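Local coordinates for hypothetical protein (PDB 2O2X) that removes the C-7 phosphate from D-glycero-beta-D-manno-heptose 1,7-bisphosphate, a step of ADP-heptose biosynthesis that uses magnesium, at residues F35-G40 with M135-P140; V112-A117 with K148-D153; L12-V17 with P131-R136; A169-G174 with P189-R194. All blocks are in the same frame, centred on the assembly; numbering follows the deposited sequence. Where two conformers were deposited one is given.

Contact 1 of 4, residues F35-G40 with M135-P140; sequences FLDRDG and MRKPNP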
loop_
_atom_site.group_PDB
_atom_site.type_symbol
_atom_site.label_atom_id
_atom_site.label_comp_id
_atom_site.label_asym_id
_atom_site.label_seq_id
_atom_site.Cartn_x
_atom_site.Cartn_y
_atom_site.Cartn_z
ATOM N N PHE A 35 0.479 -4.999 3.097
ATOM C CA PHE A 35 0.160 -4.048 2.034
ATOM C C PHE A 35 -0.449 -2.790 2.642
ATOM O O PHE A 35 -1.361 -2.886 3.455
ATOM C CB PHE A 35 -0.851 -4.640 1.043
ATOM C CG PHE A 35 -0.297 -5.757 0.172
ATOM C CD1 PHE A 35 0.436 -5.466 -0.978
ATOM C CD2 PHE A 35 -0.510 -7.095 0.497
ATOM C CE1 PHE A 35 0.934 -6.475 -1.794
ATOM C CE2 PHE A 35 -0.008 -8.103 -0.336
ATOM C CZ PHE A 35 0.719 -7.779 -1.466
ATOM N N LEU A 36 0.017 -1.627 2.192
ATOM C CA LEU A 36 -0.483 -0.344 2.652
ATOM C C LEU A 36 -0.845 0.525 1.479
ATOM O O LEU A 36 -0.044 0.739 0.573
ATOM C CB LEU A 36 0.592 0.407 3.455
ATOM C CG LEU A 36 1.120 -0.297 4.718
ATOM C CD1 LEU A 36 2.239 0.520 5.366
ATOM C CD2 LEU A 36 -0.012 -0.558 5.702
ATOM N N ASP A 37 -2.024 1.110 1.508
ATOM C CA ASP A 37 -2.287 2.263 0.645
ATOM C C ASP A 37 -1.385 3.431 1.138
ATOM O O ASP A 37 -0.842 3.383 2.255
ATOM C CB ASP A 37 -3.779 2.630 0.724
ATOM C CG ASP A 37 -4.185 3.714 -0.289
ATOM O OD1 ASP A 37 -3.530 3.924 -1.308
ATOM O OD2 ASP A 37 -5.226 4.343 -0.057
ATOM N N ARG A 38 -1.196 4.473 0.315
ATOM C CA ARG A 38 -0.349 5.585 0.692
ATOM C C ARG A 38 -1.191 6.794 1.165
ATOM O O ARG A 38 -1.212 7.090 2.364
ATOM C CB ARG A 38 0.645 5.948 -0.411
ATOM C CG ARG A 38 1.872 6.672 0.157
ATOM C CD ARG A 38 2.644 7.444 -0.906
ATOM N NE ARG A 38 1.900 8.632 -1.289
ATOM C CZ ARG A 38 2.118 9.341 -2.390
ATOM N NH1 ARG A 38 3.083 9.004 -3.237
ATOM N NH2 ARG A 38 1.349 10.377 -2.639
ATOM N N ASP A 39 -1.870 7.485 0.257
ATOM C CA ASP A 39 -2.594 8.705 0.591
ATOM C C ASP A 39 -3.831 8.370 1.416
ATOM O O ASP A 39 -4.743 7.691 0.921
ATOM C CB ASP A 39 -2.990 9.437 -0.690
ATOM C CG ASP A 39 -1.791 9.832 -1.546
ATOM O OD1 ASP A 39 -0.887 10.508 -1.039
ATOM O OD2 ASP A 39 -1.805 9.495 -2.750
ATOM N N GLY A 40 -3.886 8.887 2.643
ATOM C CA GLY A 40 -4.942 8.545 3.592
ATOM C C GLY A 40 -4.595 7.452 4.594
ATOM O O GLY A 40 -5.356 7.184 5.547
HETATM N N MSE A 135 -4.430 -3.226 -12.858
HETATM C CA MSE A 135 -3.563 -2.728 -11.786
HETATM C C MSE A 135 -4.215 -1.678 -10.925
HETATM O O MSE A 135 -3.645 -1.278 -9.912
HETATM C CB MSE A 135 -2.267 -2.154 -12.332
HETATM C CG MSE A 135 -1.435 -3.176 -13.048
HETATM SE SE MSE A 135 -0.679 -4.560 -11.900
HETATM C CE MSE A 135 0.637 -3.764 -11.302
ATOM N N ARG A 136 -5.395 -1.206 -11.308
ATOM C CA ARG A 136 -6.052 -0.114 -10.581
ATOM C C ARG A 136 -6.990 -0.737 -9.556
ATOM O O ARG A 136 -7.942 -1.413 -9.913
ATOM C CB ARG A 136 -6.843 0.807 -11.500
ATOM C CG ARG A 136 -7.478 1.938 -10.723
ATOM C CD ARG A 136 -8.517 2.712 -11.497
ATOM N NE ARG A 136 -9.228 3.652 -10.640
ATOM C CZ ARG A 136 -10.433 3.446 -10.118
ATOM N NH1 ARG A 136 -11.129 2.331 -10.379
ATOM N NH2 ARG A 136 -10.965 4.400 -9.351
ATOM N N LYS A 137 -6.737 -0.498 -8.270
ATOM C CA LYS A 137 -7.634 -0.958 -7.187
ATOM C C LYS A 137 -9.000 -0.346 -7.470
ATOM O O LYS A 137 -9.071 0.825 -7.823
ATOM C CB LYS A 137 -7.120 -0.517 -5.823
ATOM C CG LYS A 137 -5.734 -0.987 -5.458
ATOM C CD LYS A 137 -5.248 -0.392 -4.122
ATOM C CE LYS A 137 -5.033 1.114 -4.177
ATOM N NZ LYS A 137 -4.639 1.701 -2.833
ATOM N N PRO A 138 -10.099 -1.117 -7.278
ATOM C CA PRO A 138 -10.217 -2.412 -6.597
ATOM C C PRO A 138 -9.722 -3.678 -7.315
ATOM O O PRO A 138 -9.721 -4.754 -6.697
ATOM C CB PRO A 138 -11.722 -2.501 -6.313
ATOM C CG PRO A 138 -12.315 -1.815 -7.511
ATOM C CD PRO A 138 -11.421 -0.619 -7.710
ATOM N N ASN A 139 -9.288 -3.593 -8.566
ATOM C CA ASN A 139 -8.669 -4.749 -9.180
ATOM C C ASN A 139 -7.373 -5.074 -8.403
ATOM O O ASN A 139 -6.716 -4.164 -7.870
ATOM C CB ASN A 139 -8.412 -4.538 -10.667
ATOM C CG ASN A 139 -9.691 -4.320 -11.461
ATOM O OD1 ASN A 139 -10.691 -4.982 -11.228
ATOM N ND2 ASN A 139 -9.660 -3.382 -12.385
ATOM N N PRO A 140 -7.085 -6.366 -8.196
ATOM C CA PRO A 140 -5.974 -6.813 -7.348
ATOM C C PRO A 140 -4.587 -6.869 -7.987
ATOM O O PRO A 140 -3.652 -7.379 -7.361
ATOM C CB PRO A 140 -6.406 -8.224 -6.971
ATOM C CG PRO A 140 -7.129 -8.693 -8.190
ATOM C CD PRO A 140 -7.899 -7.501 -8.657
#

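Contact 2 of 4, residues V112-A117 with K148-D153; sequences VDMVLA and KRLALD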
loop_
_atom_site.group_PDB
_atom_site.type_symbol
_atom_site.label_atom_id
_atom_site.label_comp_id
_atom_site.label_asym_id
_atom_site.label_seq_id
_atom_site.Cartn_x
_atom_site.Cartn_y
_atom_site.Cartn_z
ATOM N N VAL A 112 9.797 0.939 3.985
ATOM C CA VAL A 112 9.015 0.034 3.160
ATOM C C VAL A 112 9.969 -0.704 2.217
ATOM O O VAL A 112 11.164 -0.375 2.118
ATOM C CB VAL A 112 7.912 0.752 2.380
ATOM C CG1 VAL A 112 7.068 1.659 3.303
ATOM C CG2 VAL A 112 8.445 1.543 1.229
ATOM N N ASP A 113 9.437 -1.725 1.551
ATOM C CA ASP A 113 10.235 -2.658 0.738
ATOM C C ASP A 113 9.880 -2.693 -0.744
ATOM O O ASP A 113 10.653 -3.170 -1.576
ATOM C CB ASP A 113 10.128 -4.022 1.369
ATOM C CG ASP A 113 10.620 -4.002 2.797
ATOM O OD1 ASP A 113 11.863 -3.775 2.959
ATOM O OD2 ASP A 113 9.795 -4.122 3.738
HETATM N N MSE A 114 8.709 -2.173 -1.099
HETATM C CA MSE A 114 8.334 -2.099 -2.507
HETATM C C MSE A 114 7.242 -1.040 -2.642
HETATM O O MSE A 114 6.413 -0.870 -1.727
HETATM C CB MSE A 114 7.847 -3.451 -3.008
HETATM C CG MSE A 114 7.490 -3.489 -4.466
HETATM SE SE MSE A 114 7.111 -5.236 -5.188
HETATM C CE MSE A 114 8.925 -5.846 -5.392
ATOM N N VAL A 115 7.260 -0.327 -3.761
ATOM C CA VAL A 115 6.177 0.612 -4.118
ATOM C C VAL A 115 5.619 0.254 -5.486
ATOM O O VAL A 115 6.389 0.158 -6.454
ATOM C CB VAL A 115 6.693 2.068 -4.160
ATOM C CG1 VAL A 115 5.595 3.038 -4.628
ATOM C CG2 VAL A 115 7.235 2.489 -2.791
ATOM N N LEU A 116 4.299 0.074 -5.575
ATOM C CA LEU A 116 3.584 -0.046 -6.844
ATOM C C LEU A 116 2.559 1.066 -6.935
ATOM O O LEU A 116 1.907 1.409 -5.943
ATOM C CB LEU A 116 2.918 -1.397 -7.043
ATOM C CG LEU A 116 3.853 -2.600 -6.857
ATOM C CD1 LEU A 116 3.818 -3.121 -5.443
ATOM C CD2 LEU A 116 3.418 -3.762 -7.757
ATOM N N ALA A 117 2.445 1.666 -8.110
ATOM C CA ALA A 117 1.491 2.727 -8.339
ATOM C C ALA A 117 0.864 2.612 -9.716
ATOM O O ALA A 117 1.526 2.196 -10.692
ATOM C CB ALA A 117 2.153 4.089 -8.190
ATOM N N LYS A 148 4.119 -11.979 -7.040
ATOM C CA LYS A 148 5.042 -12.668 -7.961
ATOM C C LYS A 148 6.475 -12.258 -7.674
ATOM O O LYS A 148 7.380 -13.104 -7.558
ATOM C CB LYS A 148 4.684 -12.348 -9.401
ATOM C CG LYS A 148 3.422 -13.039 -9.842
ATOM C CD LYS A 148 3.017 -12.617 -11.265
ATOM C CE LYS A 148 1.631 -13.180 -11.613
ATOM N NZ LYS A 148 0.977 -12.542 -12.795
ATOM N N ARG A 149 6.692 -10.961 -7.545
ATOM C CA ARG A 149 8.036 -10.429 -7.427
ATOM C C ARG A 149 8.732 -10.803 -6.134
ATOM O O ARG A 149 9.952 -11.046 -6.140
ATOM C CB ARG A 149 8.052 -8.923 -7.651
ATOM C CG ARG A 149 7.723 -8.566 -9.092
ATOM C CD ARG A 149 7.673 -7.071 -9.292
ATOM N NE ARG A 149 7.422 -6.742 -10.686
ATOM C CZ ARG A 149 8.249 -6.047 -11.458
ATOM N NH1 ARG A 149 9.364 -5.526 -10.980
ATOM N NH2 ARG A 149 7.903 -5.815 -12.714
ATOM N N LEU A 150 7.991 -10.842 -5.028
ATOM C CA LEU A 150 8.577 -11.167 -3.722
ATOM C C LEU A 150 8.258 -12.591 -3.267
ATOM O O LEU A 150 8.566 -12.961 -2.132
ATOM C CB LEU A 150 8.077 -10.160 -2.665
ATOM C CG LEU A 150 8.516 -8.719 -2.866
ATOM C CD1 LEU A 150 7.856 -7.782 -1.873
ATOM C CD2 LEU A 150 10.046 -8.574 -2.778
ATOM N N ALA A 151 7.629 -13.389 -4.123
ATOM C CA ALA A 151 7.178 -14.724 -3.763
ATOM C C ALA A 151 6.345 -14.735 -2.475
ATOM O O ALA A 151 6.557 -15.548 -1.580
ATOM C CB ALA A 151 8.370 -15.693 -3.670
ATOM N N LEU A 152 5.364 -13.822 -2.401
ATOM C CA LEU A 152 4.554 -13.667 -1.201
ATOM C C LEU A 152 3.539 -14.777 -0.994
ATOM O O LEU A 152 3.014 -15.339 -1.958
ATOM C CB LEU A 152 3.790 -12.347 -1.218
ATOM C CG LEU A 152 4.666 -11.100 -1.304
ATOM C CD1 LEU A 152 3.793 -9.882 -1.475
ATOM C CD2 LEU A 152 5.579 -10.956 -0.125
ATOM N N ASP A 153 3.196 -15.008 0.278
ATOM C CA ASP A 153 2.026 -15.787 0.645
ATOM C C ASP A 153 0.857 -14.803 0.752
ATOM O O ASP A 153 0.656 -14.167 1.788
ATOM C CB ASP A 153 2.289 -16.495 1.966
ATOM C CG ASP A 153 1.149 -17.364 2.410
ATOM O OD1 ASP A 153 0.008 -17.219 1.910
ATOM O OD2 ASP A 153 1.399 -18.188 3.311
#

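Contact 3 of 4, residues L12-V17 with P131-R136; sequences LTEPGV and PDHPMR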
loop_
_atom_site.group_PDB
_atom_site.type_symbol
_atom_site.label_atom_id
_atom_site.label_comp_id
_atom_site.label_asym_id
_atom_site.label_seq_id
_atom_site.Cartn_x
_atom_site.Cartn_y
_atom_site.Cartn_z
ATOM N N LEU A 12 8.901 2.565 -14.716
ATOM C CA LEU A 12 7.621 2.252 -15.341
ATOM C C LEU A 12 7.677 0.934 -16.063
ATOM O O LEU A 12 8.623 0.687 -16.830
ATOM C CB LEU A 12 7.228 3.350 -16.323
ATOM C CG LEU A 12 7.076 4.750 -15.750
ATOM C CD1 LEU A 12 6.641 5.684 -16.860
ATOM C CD2 LEU A 12 6.075 4.758 -14.608
ATOM N N THR A 13 6.686 0.083 -15.853
ATOM C CA THR A 13 6.565 -1.144 -16.629
ATOM C C THR A 13 5.642 -0.924 -17.825
ATOM O O THR A 13 5.643 -1.701 -18.772
ATOM C CB THR A 13 6.053 -2.291 -15.766
ATOM O OG1 THR A 13 4.791 -1.909 -15.199
ATOM C CG2 THR A 13 7.046 -2.571 -14.637
ATOM N N GLU A 14 4.839 0.134 -17.758
ATOM C CA GLU A 14 3.999 0.595 -18.859
ATOM C C GLU A 14 3.625 2.033 -18.536
ATOM O O GLU A 14 3.960 2.520 -17.449
ATOM C CB GLU A 14 2.789 -0.309 -19.075
ATOM C CG GLU A 14 2.030 -0.636 -17.859
ATOM C CD GLU A 14 0.830 -1.528 -18.154
ATOM O OE1 GLU A 14 -0.198 -1.007 -18.608
ATOM O OE2 GLU A 14 0.903 -2.743 -17.914
ATOM N N PRO A 15 2.991 2.760 -19.476
ATOM C CA PRO A 15 2.888 4.195 -19.243
ATOM C C PRO A 15 2.179 4.578 -17.934
ATOM O O PRO A 15 2.476 5.622 -17.389
ATOM C CB PRO A 15 2.093 4.689 -20.444
ATOM C CG PRO A 15 2.442 3.689 -21.510
ATOM C CD PRO A 15 2.484 2.393 -20.825
ATOM N N GLY A 16 1.283 3.730 -17.445
ATOM C CA GLY A 16 0.554 4.042 -16.223
ATOM C C GLY A 16 0.872 3.162 -15.028
ATOM O O GLY A 16 0.103 3.151 -14.071
ATOM N N VAL A 17 1.996 2.425 -15.040
ATOM C CA VAL A 17 2.347 1.548 -13.932
ATOM C C VAL A 17 3.794 1.700 -13.520
ATOM O O VAL A 17 4.706 1.539 -14.339
ATOM C CB VAL A 17 2.058 0.075 -14.219
ATOM C CG1 VAL A 17 2.394 -0.771 -12.985
ATOM C CG2 VAL A 17 0.619 -0.132 -14.661
ATOM N N PRO A 131 -10.219 2.827 -18.284
ATOM C CA PRO A 131 -11.151 2.833 -17.162
ATOM C C PRO A 131 -11.099 1.720 -16.148
ATOM O O PRO A 131 -11.491 1.957 -14.996
ATOM C CB PRO A 131 -12.539 2.857 -17.835
ATOM C CG PRO A 131 -12.322 2.337 -19.143
ATOM C CD PRO A 131 -10.920 2.606 -19.562
ATOM N N ASP A 132 -10.667 0.532 -16.519
ATOM C CA ASP A 132 -10.767 -0.592 -15.567
ATOM C C ASP A 132 -9.544 -1.461 -15.615
ATOM O O ASP A 132 -9.627 -2.690 -15.750
ATOM C CB ASP A 132 -11.996 -1.432 -15.891
ATOM C CG ASP A 132 -12.361 -2.427 -14.782
ATOM O OD1 ASP A 132 -11.989 -2.221 -13.597
ATOM O OD2 ASP A 132 -13.046 -3.420 -15.108
ATOM N N HIS A 133 -8.393 -0.816 -15.511
ATOM C CA HIS A 133 -7.141 -1.483 -15.700
ATOM C C HIS A 133 -6.899 -2.473 -14.556
ATOM O O HIS A 133 -7.199 -2.160 -13.414
ATOM C CB HIS A 133 -5.990 -0.488 -15.772
ATOM C CG HIS A 133 -4.728 -1.100 -16.258
ATOM N ND1 HIS A 133 -3.859 -1.786 -15.432
ATOM C CD2 HIS A 133 -4.227 -1.214 -17.510
ATOM C CE1 HIS A 133 -2.845 -2.236 -16.146
ATOM N NE2 HIS A 133 -3.041 -1.893 -17.412
ATOM N N PRO A 134 -6.383 -3.682 -14.856
ATOM C CA PRO A 134 -6.128 -4.713 -13.855
ATOM C C PRO A 134 -5.237 -4.264 -12.675
ATOM O O PRO A 134 -5.319 -4.877 -11.609
ATOM C CB PRO A 134 -5.426 -5.823 -14.636
ATOM C CG PRO A 134 -5.762 -5.615 -16.014
ATOM C CD PRO A 134 -6.100 -4.165 -16.224
HETATM N N MSE A 135 -4.430 -3.226 -12.858
HETATM C CA MSE A 135 -3.563 -2.728 -11.786
HETATM C C MSE A 135 -4.215 -1.678 -10.925
HETATM O O MSE A 135 -3.645 -1.278 -9.912
HETATM C CB MSE A 135 -2.267 -2.154 -12.332
HETATM C CG MSE A 135 -1.435 -3.176 -13.048
HETATM SE SE MSE A 135 -0.679 -4.560 -11.900
HETATM C CE MSE A 135 0.637 -3.764 -11.302
ATOM N N ARG A 136 -5.395 -1.206 -11.308
ATOM C CA ARG A 136 -6.052 -0.114 -10.581
ATOM C C ARG A 136 -6.990 -0.737 -9.556
ATOM O O ARG A 136 -7.942 -1.413 -9.913
ATOM C CB ARG A 136 -6.843 0.807 -11.500
ATOM C CG ARG A 136 -7.478 1.938 -10.723
ATOM C CD ARG A 136 -8.517 2.712 -11.497
ATOM N NE ARG A 136 -9.228 3.652 -10.640
ATOM C CZ ARG A 136 -10.433 3.446 -10.118
ATOM N NH1 ARG A 136 -11.129 2.331 -10.379
ATOM N NH2 ARG A 136 -10.965 4.400 -9.351
#

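Contact 4 of 4, residues A169-G174 with P189-R194; sequences AGKRAG and PGFAIR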
loop_
_atom_site.group_PDB
_atom_site.type_symbol
_atom_site.label_atom_id
_atom_site.label_comp_id
_atom_site.label_asym_id
_atom_site.label_seq_id
_atom_site.Cartn_x
_atom_site.Cartn_y
_atom_site.Cartn_z
ATOM N N ALA A 169 -9.686 -4.916 -3.221
ATOM C CA ALA A 169 -8.464 -5.419 -3.845
ATOM C C ALA A 169 -7.836 -6.552 -3.027
ATOM O O ALA A 169 -7.420 -7.574 -3.556
ATOM C CB ALA A 169 -7.477 -4.290 -4.007
ATOM N N GLY A 170 -7.768 -6.369 -1.721
ATOM C CA GLY A 170 -7.301 -7.428 -0.845
ATOM C C GLY A 170 -8.108 -8.712 -0.967
ATOM O O GLY A 170 -7.528 -9.787 -1.122
ATOM N N LYS A 171 -9.435 -8.619 -0.884
ATOM C CA LYS A 171 -10.303 -9.797 -1.017
ATOM C C LYS A 171 -10.057 -10.480 -2.363
ATOM O O LYS A 171 -9.912 -11.689 -2.451
ATOM C CB LYS A 171 -11.768 -9.372 -0.892
ATOM C CG LYS A 171 -12.791 -10.522 -0.848
ATOM C CD LYS A 171 -14.176 -10.022 -0.444
ATOM C CE LYS A 171 -14.745 -9.015 -1.468
ATOM N NZ LYS A 171 -16.216 -8.740 -1.286
ATOM N N ARG A 172 -10.021 -9.697 -3.415
ATOM C CA ARG A 172 -9.863 -10.251 -4.765
ATOM C C ARG A 172 -8.497 -10.893 -5.005
ATOM O O ARG A 172 -8.368 -11.760 -5.879
ATOM C CB ARG A 172 -10.153 -9.186 -5.824
ATOM C CG ARG A 172 -11.602 -8.673 -5.810
ATOM C CD ARG A 172 -11.857 -7.620 -6.872
ATOM N NE ARG A 172 -13.017 -6.781 -6.597
ATOM C CZ ARG A 172 -13.406 -5.776 -7.375
ATOM N NH1 ARG A 172 -12.745 -5.495 -8.493
ATOM N NH2 ARG A 172 -14.461 -5.048 -7.052
ATOM N N ALA A 173 -7.482 -10.459 -4.252
ATOM C CA ALA A 173 -6.136 -11.015 -4.311
ATOM C C ALA A 173 -5.989 -12.307 -3.496
ATOM O O ALA A 173 -4.946 -12.959 -3.557
ATOM C CB ALA A 173 -5.106 -9.954 -3.832
ATOM N N GLY A 174 -6.994 -12.643 -2.703
ATOM C CA GLY A 174 -6.963 -13.864 -1.906
ATOM C C GLY A 174 -6.607 -13.676 -0.438
ATOM O O GLY A 174 -6.441 -14.648 0.297
ATOM N N PRO A 189 -17.492 -14.842 6.268
ATOM C CA PRO A 189 -16.588 -15.958 5.973
ATOM C C PRO A 189 -15.711 -15.660 4.733
ATOM O O PRO A 189 -16.193 -15.158 3.715
ATOM C CB PRO A 189 -17.555 -17.124 5.678
ATOM C CG PRO A 189 -18.847 -16.726 6.297
ATOM C CD PRO A 189 -18.911 -15.230 6.148
ATOM N N GLY A 190 -14.429 -15.947 4.807
ATOM C CA GLY A 190 -13.568 -15.698 3.663
ATOM C C GLY A 190 -12.919 -14.322 3.625
ATOM O O GLY A 190 -11.798 -14.214 3.158
ATOM N N PHE A 191 -13.595 -13.284 4.140
ATOM C CA PHE A 191 -12.951 -11.959 4.264
ATOM C C PHE A 191 -13.516 -11.125 5.399
ATOM O O PHE A 191 -14.731 -10.963 5.553
ATOM C CB PHE A 191 -13.006 -11.169 2.953
ATOM C CG PHE A 191 -12.014 -10.053 2.906
ATOM C CD1 PHE A 191 -10.696 -10.309 2.640
ATOM C CD2 PHE A 191 -12.381 -8.755 3.234
ATOM C CE1 PHE A 191 -9.751 -9.300 2.632
ATOM C CE2 PHE A 191 -11.432 -7.721 3.234
ATOM C CZ PHE A 191 -10.120 -7.989 2.945
ATOM N N ALA A 192 -12.631 -10.577 6.203
ATOM C CA ALA A 192 -13.051 -9.692 7.251
ATOM C C ALA A 192 -12.438 -8.325 6.996
ATOM O O ALA A 192 -11.207 -8.200 6.881
ATOM C CB ALA A 192 -12.631 -10.206 8.607
ATOM N N ILE A 193 -13.300 -7.309 6.908
ATOM C CA ILE A 193 -12.891 -5.902 7.058
ATOM C C ILE A 193 -12.895 -5.576 8.536
ATOM O O ILE A 193 -13.927 -5.700 9.209
ATOM C CB ILE A 193 -13.794 -4.932 6.302
ATOM C CG1 ILE A 193 -13.703 -5.224 4.796
ATOM C CG2 ILE A 193 -13.372 -3.523 6.560
ATOM C CD1 ILE A 193 -14.674 -4.499 3.909
ATOM N N ARG A 194 -11.715 -5.249 9.053
ATOM C CA ARG A 194 -11.507 -4.936 10.456
ATOM C C ARG A 194 -11.491 -3.419 10.592
ATOM O O ARG A 194 -10.869 -2.732 9.786
ATOM C CB ARG A 194 -10.167 -5.510 10.936
ATOM C CG ARG A 194 -9.971 -6.982 10.672
ATOM C CD ARG A 194 -10.900 -7.826 11.474
ATOM N NE ARG A 194 -10.589 -9.243 11.342
ATOM C CZ ARG A 194 -11.368 -10.202 11.831
ATOM N NH1 ARG A 194 -12.495 -9.876 12.445
ATOM N NH2 ARG A 194 -11.026 -11.483 11.658
#

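Contact 1 of 4, residues F35-G40 with M135-P140
A single ionic pair joins D37 to K137, and it illustrates how two loops far apart in sequence can meet through their side-chain ends alone. K137 NZ lies 2.9 Å from D37 OD1 in a salt bridge whose hydrogen bond is weak, while D37 OD2 is farther from the same NZ at 3.9 Å. The backbones stay well apart, with 10.0 Å between the CA atoms of D37 and K137. The lysine spans that gap with a chain that is extended except for a kink about its CG-CD bond (chi3 -67°). Its ammonium is gripped more firmly by D166, and V78 O takes a further hydrogen bond, so three partners fix its position.

Other polar bonds shape each loop separately. R38 NH2 meets D39 OD1 at 2.8 Å, nearly in the guanidinium plane and on the syn side of the carboxylate. Beyond K137, a cis peptide leads into P138, and N139 N closes back on R136 O at 2.9 Å.

D37 and D39, just after strand 34-36, form the DxD signature of HAD phosphatases, probably as nucleophile and proton donor. K137 is probably the lysine that stabilises the phosphoryl group, as in other HAD phosphatases, and it sits beside the presumed nucleophile.

Contact 2 of 4, residues V112-A117 with K148-D153
Apolar packing of strand against helix is the nature of this contact: M114, a selenomethionine on strand 114-118, reaches L150 and R149 in the last turn of helix 141-150. The setting is the Rossmann-like core of a HAD phosphatase, where helix 141-150 follows strand 114-118 in the chain and leads on to the parallel strand 158-161 of the same sheet. The strand residue is buried, whereas R149 on the helix is exposed, so the interface runs from the interior out to the surface.

A single methyl group does nearly all the touching. M114 extends from the sheet with CG anti to the backbone N (chi1 -178°) and turns only about CG-SE (chi3 -79°), bringing CE tip to tip with the leucine. R149 instead crosses the selenomethionine at about a right angle and offers the base of its side chain; its NE is engaged by E145. R21 and I19 of strand 17-21 extend the packing around these residues. A Schellman motif, with A151 the first residue off helical angles, closes this end, with a weak A151 N to K148 O bond of 3.5 Å. Against this helix end, M114 CE is 3.8 Å from L150 CG and 3.9 Å from R149 CB.

Contact 3 of 4, residues L12-V17 with P131-R136
The imidazole of H133 and the carboxylate of E14 meet with their planes 84° apart, almost perpendicular. One face of the ring carries P134 CD, 3.3 Å above the plane and displaced toward the rim, while M135 CA lies at the ring edge, in plane. E14 OE1 and V17 CG2 both come in obliquely, and the ring of Y120 meets the imidazole at an inclined angle.

From H133 NE2 a weak, bent hydrogen bond of 3.2 Å runs to E14 OE1, an atom that also bonds the hydroxyl of Y120. On the other ring nitrogen, ND1 accepts the N-H of M135 at 3.0 Å along a nearly straight path, a pattern consistent with a hydrogen on NE2. This second bond helps set the rotation of the imidazole within its own loop, although the donor is tilted out of the ring plane.

Each partner sits in a type I turn. E14 to V17 make the tight link between the antiparallel strands 12-14 and 17-21, with V17 N bonded to E14 O at 3.1 Å; H133 to R136 form the other turn, in the long loop ahead of helix 141-150.

Beside the polar pair the turns meet through apolar groups. M135, a selenomethionine, crosses V17 at about a right angle; its chain folds at chi2 and chi3 (-68° and -81°), bringing CE round to 3.9 Å from V17 CG1, with M135 CG 4.0 Å from V17 CG2.

Contact 4 of 4, residues A169-G174 with P189-R194
F191 lies flat against K171, and the two show how the same lysine can serve a buried face with the first part of its chain and the surface with its end. The close part is a CH-pi contact: K171 CB stands over the ring face, 3.9 Å from the ring centroid and 15° off its normal. Farther along the chain, K171 CD is 3.8 Å from F191 CB. Backbone atoms of the helix share in this packing, with K171 N 3.6 Å from F191 CE1 and G170 C 4.0 Å from the same ring carbon. At G170 no side chain intervenes between helix and ring. With chi1 at -162°, the phenylalanine CG points opposite to the backbone N, which carries the ring across to the helix.

Looser is the outer side. The lysine bends at chi3 and, in the conformer described, its end leads away from the phenylalanine; a second conformer was deposited, so the position of the end is less certain. P189 and G190, which precede the ring in sequence, are also exposed.

Around this pair, a Schellman motif at G174 follows helix 164-172, and strand 191-196 runs parallel to strand 177-181 and antiparallel to strand 186-188. I193, whose CG1 lies in plane at the edge of the F191 ring, touches L164 and M167 earlier on the same helix.

Contacts 1 and 3 use overlapping parts of one loop and share M135 and R136; their centres are 12 Å apart, and N139 ND2 of contact 1 reaches D132 OD1 of contact 3 at 2.9 Å. Contact 1 also touches contact 2, where F35 CZ meets L152 CD1 at 3.7 Å, and contact 4, where P138 O lies 3.5 Å from A169 CB. Contacts 2 and 4, about 18 Å apart between centres, do not touch. Contact 1 holds the probable nucleophile and contact 3 shares R136, a likely substrate-recognition residue; the side chain of D37 is about 4 Å from that of D162, a likely magnesium ligand. The same central sheet underlies all four.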